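PDB 3RHF: putative polyphosphate kinase 2 family protein from Arthrobacter aurescens, which probably acts as a polyphosphate kinase of the PPK2 family, transferring phosphate between polyphosphate and nucleotides on a P-loop-type alpha/beta/alpha fold. Local coordinates for residues R75-L80 / Q128-G133; T107-P112 / G136-S141. All blocks are in the same frame, centred on the assembly; numbering follows the deposited sequence.

Contact 1: R75-L80 / Q128-G133; sequences RLLLIL and QVPAAG
Pro130 is the first residue of the loop 128-133 to meet the strand 75-80, and it does so with its ring: CG lies 3.3 Å from Leu76 O, while CD rests 4.0 Å from Leu77 CD1. Leu77 and the proline cross at about a right angle; chi1 of the leucine (-180°) puts CG anti to the backbone N, and from there CD1 reaches the ring. The carbonyl of Pro130 faces Arg75 instead. Pro130 O lies 3.2 Å from Arg75 CD, near the guanidinium plane, and accepts a weak but straight hydrogen bond from Arg75 NH2 at 3.4 Å; Arg75 NH1 is held by Pro73 O. Ala131 presents its backbone, O standing 3.5 Å from Arg75 CB, and its N-H is taken by Gln105. At Ala132 the chain passes over one face of the guanidinium: the backbone N sits 3.0 Å above that plane, displaced toward the rim, and CB lies 4.0 Å from Arg75 NH1. Gly133, at positive phi, brings its backbone N beside Arg75 CB. An alanine in place of Arg75 would probably leave Pro130 O without this weak donor and open a gap under the Ala132 backbone. The loop links helix 123-126 to strand 135-139 and lies against the start of strand 75-82, which pairs through its backbone with strand 179-187 on one side and with Met134 and Gly136 on the other; Leu76 packs on helix 250-266.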
loop_
_atom_site.group_PDB
_atom_site.type_symbol
_atom_site.label_atom_id
_atom_site.label_comp_id
_atom_site.label_asym_id
_atom_site.label_seq_id
_atom_site.Cartn_x
_atom_site.Cartn_y
_atom_site.Cartn_z
ATOM N N ARG A 75 17.782 -5.560 -0.846
ATOM C CA ARG A 75 16.341 -5.457 -0.958
ATOM C C ARG A 75 15.751 -6.708 -0.340
ATOM O O ARG A 75 16.480 -7.579 0.082
ATOM C CB ARG A 75 15.950 -5.373 -2.417
ATOM C CG ARG A 75 16.356 -6.605 -3.203
ATOM C CD ARG A 75 16.510 -6.284 -4.672
ATOM N NE ARG A 75 17.863 -5.849 -4.935
ATOM C CZ ARG A 75 18.294 -5.359 -6.078
ATOM N NH1 ARG A 75 19.558 -5.020 -6.177
ATOM N NH2 ARG A 75 17.479 -5.198 -7.111
ATOM N N LEU A 76 14.436 -6.800 -0.301
ATOM C CA LEU A 76 13.790 -7.882 0.375
ATOM C C LEU A 76 12.564 -8.338 -0.377
ATOM O O LEU A 76 11.897 -7.564 -1.017
ATOM C CB LEU A 76 13.436 -7.438 1.811
ATOM C CG LEU A 76 13.123 -8.571 2.817
ATOM C CD1 LEU A 76 13.775 -8.384 4.144
ATOM C CD2 LEU A 76 11.674 -8.683 3.018
ATOM N N LEU A 77 12.267 -9.623 -0.281
ATOM C CA LEU A 77 11.147 -10.252 -0.993
ATOM C C LEU A 77 10.468 -11.244 -0.045
ATOM O O LEU A 77 11.060 -12.276 0.339
ATOM C CB LEU A 77 11.623 -10.976 -2.273
ATOM C CG LEU A 77 10.543 -11.688 -3.143
ATOM C CD1 LEU A 77 9.421 -10.723 -3.599
ATOM C CD2 LEU A 77 11.068 -12.468 -4.351
ATOM N N LEU A 78 9.228 -10.888 0.325
ATOM C CA LEU A 78 8.351 -11.710 1.087
ATOM C C LEU A 78 7.457 -12.471 0.138
ATOM O O LEU A 78 6.725 -11.848 -0.659
ATOM C CB LEU A 78 7.512 -10.840 1.987
ATOM C CG LEU A 78 6.470 -11.501 2.907
ATOM C CD1 LEU A 78 7.139 -12.390 3.996
ATOM C CD2 LEU A 78 5.613 -10.436 3.558
ATOM N N ILE A 79 7.526 -13.812 0.217
ATOM C CA ILE A 79 6.649 -14.713 -0.510
ATOM C C ILE A 79 5.669 -15.381 0.435
ATOM O O ILE A 79 6.077 -16.145 1.328
ATOM C CB ILE A 79 7.428 -15.877 -1.286
ATOM C CG1 ILE A 79 8.416 -15.293 -2.307
ATOM C CG2 ILE A 79 6.460 -16.742 -2.014
ATOM C CD1 ILE A 79 9.331 -16.265 -2.992
ATOM N N LEU A 80 4.382 -15.145 0.178
ATOM C CA LEU A 80 3.304 -15.852 0.875
ATOM C C LEU A 80 2.572 -16.884 0.030
ATOM O O LEU A 80 2.081 -16.562 -1.037
ATOM C CB LEU A 80 2.291 -14.898 1.387
ATOM C CG LEU A 80 2.895 -13.998 2.431
ATOM C CD1 LEU A 80 2.028 -12.728 2.480
ATOM C CD2 LEU A 80 2.971 -14.705 3.771
ATOM N N GLN A 128 8.622 -8.988 -11.751
ATOM C CA GLN A 128 8.103 -8.284 -10.577
ATOM C C GLN A 128 9.025 -8.273 -9.384
ATOM O O GLN A 128 8.653 -7.742 -8.410
ATOM C CB GLN A 128 6.760 -8.887 -10.132
ATOM C CG GLN A 128 5.768 -9.030 -11.270
ATOM C CD GLN A 128 5.334 -7.687 -11.847
ATOM O OE1 GLN A 128 5.090 -6.728 -11.107
ATOM N NE2 GLN A 128 5.218 -7.619 -13.178
ATOM N N VAL A 129 10.230 -8.835 -9.467
ATOM C CA VAL A 129 11.138 -8.862 -8.354
ATOM C C VAL A 129 11.490 -7.458 -7.879
ATOM O O VAL A 129 11.547 -6.536 -8.662
ATOM C CB VAL A 129 12.390 -9.655 -8.705
ATOM C CG1 VAL A 129 12.015 -11.048 -9.104
ATOM C CG2 VAL A 129 13.213 -8.981 -9.858
ATOM N N PRO A 130 11.685 -7.268 -6.571
ATOM C CA PRO A 130 11.796 -5.901 -6.133
ATOM C C PRO A 130 13.128 -5.253 -6.591
ATOM O O PRO A 130 14.131 -5.944 -6.826
ATOM C CB PRO A 130 11.700 -6.004 -4.636
ATOM C CG PRO A 130 12.304 -7.335 -4.327
ATOM C CD PRO A 130 11.951 -8.223 -5.486
ATOM N N ALA A 131 13.092 -3.942 -6.765
ATOM C CA ALA A 131 14.286 -3.201 -7.112
ATOM C C ALA A 131 15.101 -2.947 -5.816
ATOM O O ALA A 131 14.581 -3.117 -4.702
ATOM C CB ALA A 131 13.884 -1.852 -7.795
ATOM N N ALA A 132 16.367 -2.556 -5.993
ATOM C CA ALA A 132 17.227 -2.050 -4.898
ATOM C C ALA A 132 16.482 -1.142 -3.918
ATOM O O ALA A 132 15.781 -0.238 -4.303
ATOM C CB ALA A 132 18.429 -1.302 -5.443
ATOM N N GLY A 133 16.630 -1.415 -2.641
ATOM C CA GLY A 133 15.983 -0.614 -1.641
ATOM C C GLY A 133 14.503 -0.872 -1.459
ATOM O O GLY A 133 13.863 -0.184 -0.656
#

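Contact 2: T107-P112 / G136-S141; sequences TAFKAP and GVFDRS
The Phe109 ring points its edge at the face of Phe138, a T-shaped pair with centroids 5.0 Å apart and planes at 84°. Phe109 CE2 stands over the centre of the Phe138 ring, 3.6 Å above its plane. Thr107 CG2 of the same segment covers the centre of one Phe109 face, and Arg140 O lies at the ring edge, 3.3 Å from Phe109 CD2. The backbones pair as parallel strands: Thr107 N donates to Val137 O at 2.8 Å, Asp139 N to Thr107 O at 2.9 Å, and a weak bond from Phe109 N to Asp139 O follows where the strand ends. A water then bridges the diverging chains, donating to Phe109 O and Asp139 O and accepting from Arg140 NH2 in the guanidinium plane. Arg140, extended from CG to NE, also forms a salt bridge with Asp84. On the sheet face opposite Thr107 and Phe138, Ala108 CB meets Asp139 CB at 4.1 Å. The pairing joins strand 104-108, outermost of the sheet within this chain, to strand 135-139, with helix 123-126 packed on both aromatic rings, helix 88-98 against Val137 and Asp139, and Gln102 of the second subunit against Ala108.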
loop_
_atom_site.group_PDB
_atom_site.type_symbol
_atom_site.label_atom_id
_atom_site.label_comp_id
_atom_site.label_asym_id
_atom_site.label_seq_id
_atom_site.Cartn_x
_atom_site.Cartn_y
_atom_site.Cartn_z
ATOM N N THR A 107 2.823 -7.631 -5.598
ATOM C CA THR A 107 2.144 -8.310 -6.674
ATOM C C THR A 107 1.303 -9.483 -6.111
ATOM O O THR A 107 1.811 -10.328 -5.397
ATOM C CB THR A 107 3.158 -8.863 -7.726
ATOM O OG1 THR A 107 3.979 -7.791 -8.231
ATOM C CG2 THR A 107 2.407 -9.526 -8.885
ATOM N N ALA A 108 0.018 -9.495 -6.427
ATOM C CA ALA A 108 -0.870 -10.642 -6.216
ATOM C C ALA A 108 -1.050 -11.344 -7.565
ATOM O O ALA A 108 -1.845 -10.908 -8.429
ATOM C CB ALA A 108 -2.226 -10.163 -5.669
ATOM N N PHE A 109 -0.271 -12.400 -7.759
ATOM C CA PHE A 109 -0.328 -13.215 -8.974
ATOM C C PHE A 109 -1.686 -13.898 -9.113
ATOM O O PHE A 109 -2.160 -14.577 -8.207
ATOM C CB PHE A 109 0.820 -14.235 -9.004
ATOM C CG PHE A 109 2.193 -13.601 -9.219
ATOM C CD1 PHE A 109 2.573 -13.136 -10.473
ATOM C CD2 PHE A 109 3.071 -13.433 -8.158
ATOM C CE1 PHE A 109 3.810 -12.536 -10.678
ATOM C CE2 PHE A 109 4.292 -12.826 -8.340
ATOM C CZ PHE A 109 4.673 -12.381 -9.612
ATOM N N LYS A 110 -2.330 -13.650 -10.249
ATOM C CA LYS A 110 -3.671 -14.166 -10.572
ATOM C C LYS A 110 -3.436 -15.313 -11.569
ATOM O O LYS A 110 -2.285 -15.678 -11.790
ATOM C CB LYS A 110 -4.504 -13.035 -11.204
ATOM N N ALA A 111 -4.476 -15.873 -12.194
ATOM C CA ALA A 111 -4.223 -16.962 -13.191
ATOM C C ALA A 111 -3.449 -16.352 -14.364
ATOM O O ALA A 111 -3.612 -15.192 -14.670
ATOM C CB ALA A 111 -5.514 -17.664 -13.685
ATOM N N PRO A 112 -2.594 -17.129 -15.002
ATOM C CA PRO A 112 -1.778 -16.549 -16.048
ATOM C C PRO A 112 -2.585 -16.111 -17.253
ATOM O O PRO A 112 -3.519 -16.838 -17.655
ATOM C CB PRO A 112 -0.857 -17.700 -16.444
ATOM C CG PRO A 112 -1.578 -18.922 -16.002
ATOM C CD PRO A 112 -2.262 -18.538 -14.759
ATOM N N GLY A 136 9.640 -6.200 -1.592
ATOM C CA GLY A 136 8.675 -6.796 -2.518
ATOM C C GLY A 136 7.794 -7.778 -1.784
ATOM O O GLY A 136 8.286 -8.562 -0.924
ATOM N N VAL A 137 6.495 -7.743 -2.087
ATOM C CA VAL A 137 5.585 -8.738 -1.524
ATOM C C VAL A 137 4.871 -9.472 -2.630
ATOM O O VAL A 137 4.191 -8.860 -3.465
ATOM C CB VAL A 137 4.592 -8.125 -0.524
ATOM C CG1 VAL A 137 3.544 -9.186 -0.122
ATOM C CG2 VAL A 137 5.335 -7.543 0.698
ATOM N N PHE A 138 5.049 -10.797 -2.613
ATOM C CA PHE A 138 4.349 -11.737 -3.502
ATOM C C PHE A 138 3.212 -12.473 -2.744
ATOM O O PHE A 138 3.460 -13.397 -1.937
ATOM C CB PHE A 138 5.311 -12.797 -4.068
ATOM C CG PHE A 138 6.248 -12.323 -5.185
ATOM C CD1 PHE A 138 6.227 -11.027 -5.691
ATOM C CD2 PHE A 138 7.152 -13.227 -5.733
ATOM C CE1 PHE A 138 7.119 -10.629 -6.743
ATOM C CE2 PHE A 138 8.051 -12.845 -6.738
ATOM C CZ PHE A 138 8.033 -11.542 -7.245
ATOM N N ASP A 139 1.980 -12.008 -2.987
ATOM C CA ASP A 139 0.775 -12.763 -2.649
ATOM C C ASP A 139 0.514 -13.814 -3.752
ATOM O O ASP A 139 0.047 -13.496 -4.843
ATOM C CB ASP A 139 -0.422 -11.824 -2.444
ATOM C CG ASP A 139 -1.701 -12.545 -2.044
ATOM O OD1 ASP A 139 -1.708 -13.772 -2.121
ATOM O OD2 ASP A 139 -2.708 -11.896 -1.652
ATOM N N ARG A 140 0.805 -15.069 -3.390
ATOM C CA ARG A 140 1.076 -16.170 -4.311
ATOM C C ARG A 140 2.341 -15.862 -5.107
ATOM O O ARG A 140 2.795 -14.727 -5.108
ATOM C CB ARG A 140 -0.102 -16.471 -5.228
ATOM C CG ARG A 140 -1.362 -16.823 -4.506
ATOM C CD ARG A 140 -2.462 -16.973 -5.526
ATOM N NE ARG A 140 -3.722 -17.372 -4.931
ATOM C CZ ARG A 140 -4.640 -16.545 -4.434
ATOM N NH1 ARG A 140 -5.748 -17.071 -3.919
ATOM N NH2 ARG A 140 -4.473 -15.215 -4.434
ATOM N N SER A 141 2.912 -16.882 -5.728
ATOM C CA SER A 141 4.242 -16.785 -6.279
ATOM C C SER A 141 4.547 -17.810 -7.387
ATOM O O SER A 141 3.639 -18.362 -8.041
ATOM C CB SER A 141 5.231 -16.981 -5.156
ATOM O OG SER A 141 5.346 -18.355 -4.891
HETATM O O HOH W 1 -2.631 -13.902 -5.572
#

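In the fold
Contacts 1 and 2 have centres about 12 Å apart and share one parallel sheet, in which strand 135-139 runs between 104-108 and 75-82. The join is made by backbone bonds, probably from Gly136 N to Leu76 O (2.7 Å) and from Phe138 N to Leu78 O (2.8 Å), with Ile79 CG2 packed 3.4 Å from Ser141 CB. Along the chain their segments alternate, and the loop 128-133, which follows helix 123-126, leads directly into strand 135-139. Contact 2 approaches a bound phosphate, about 5 Å from the Asp139 side chain; the ion probably came from the crystallisation liquor but may mark a pocket.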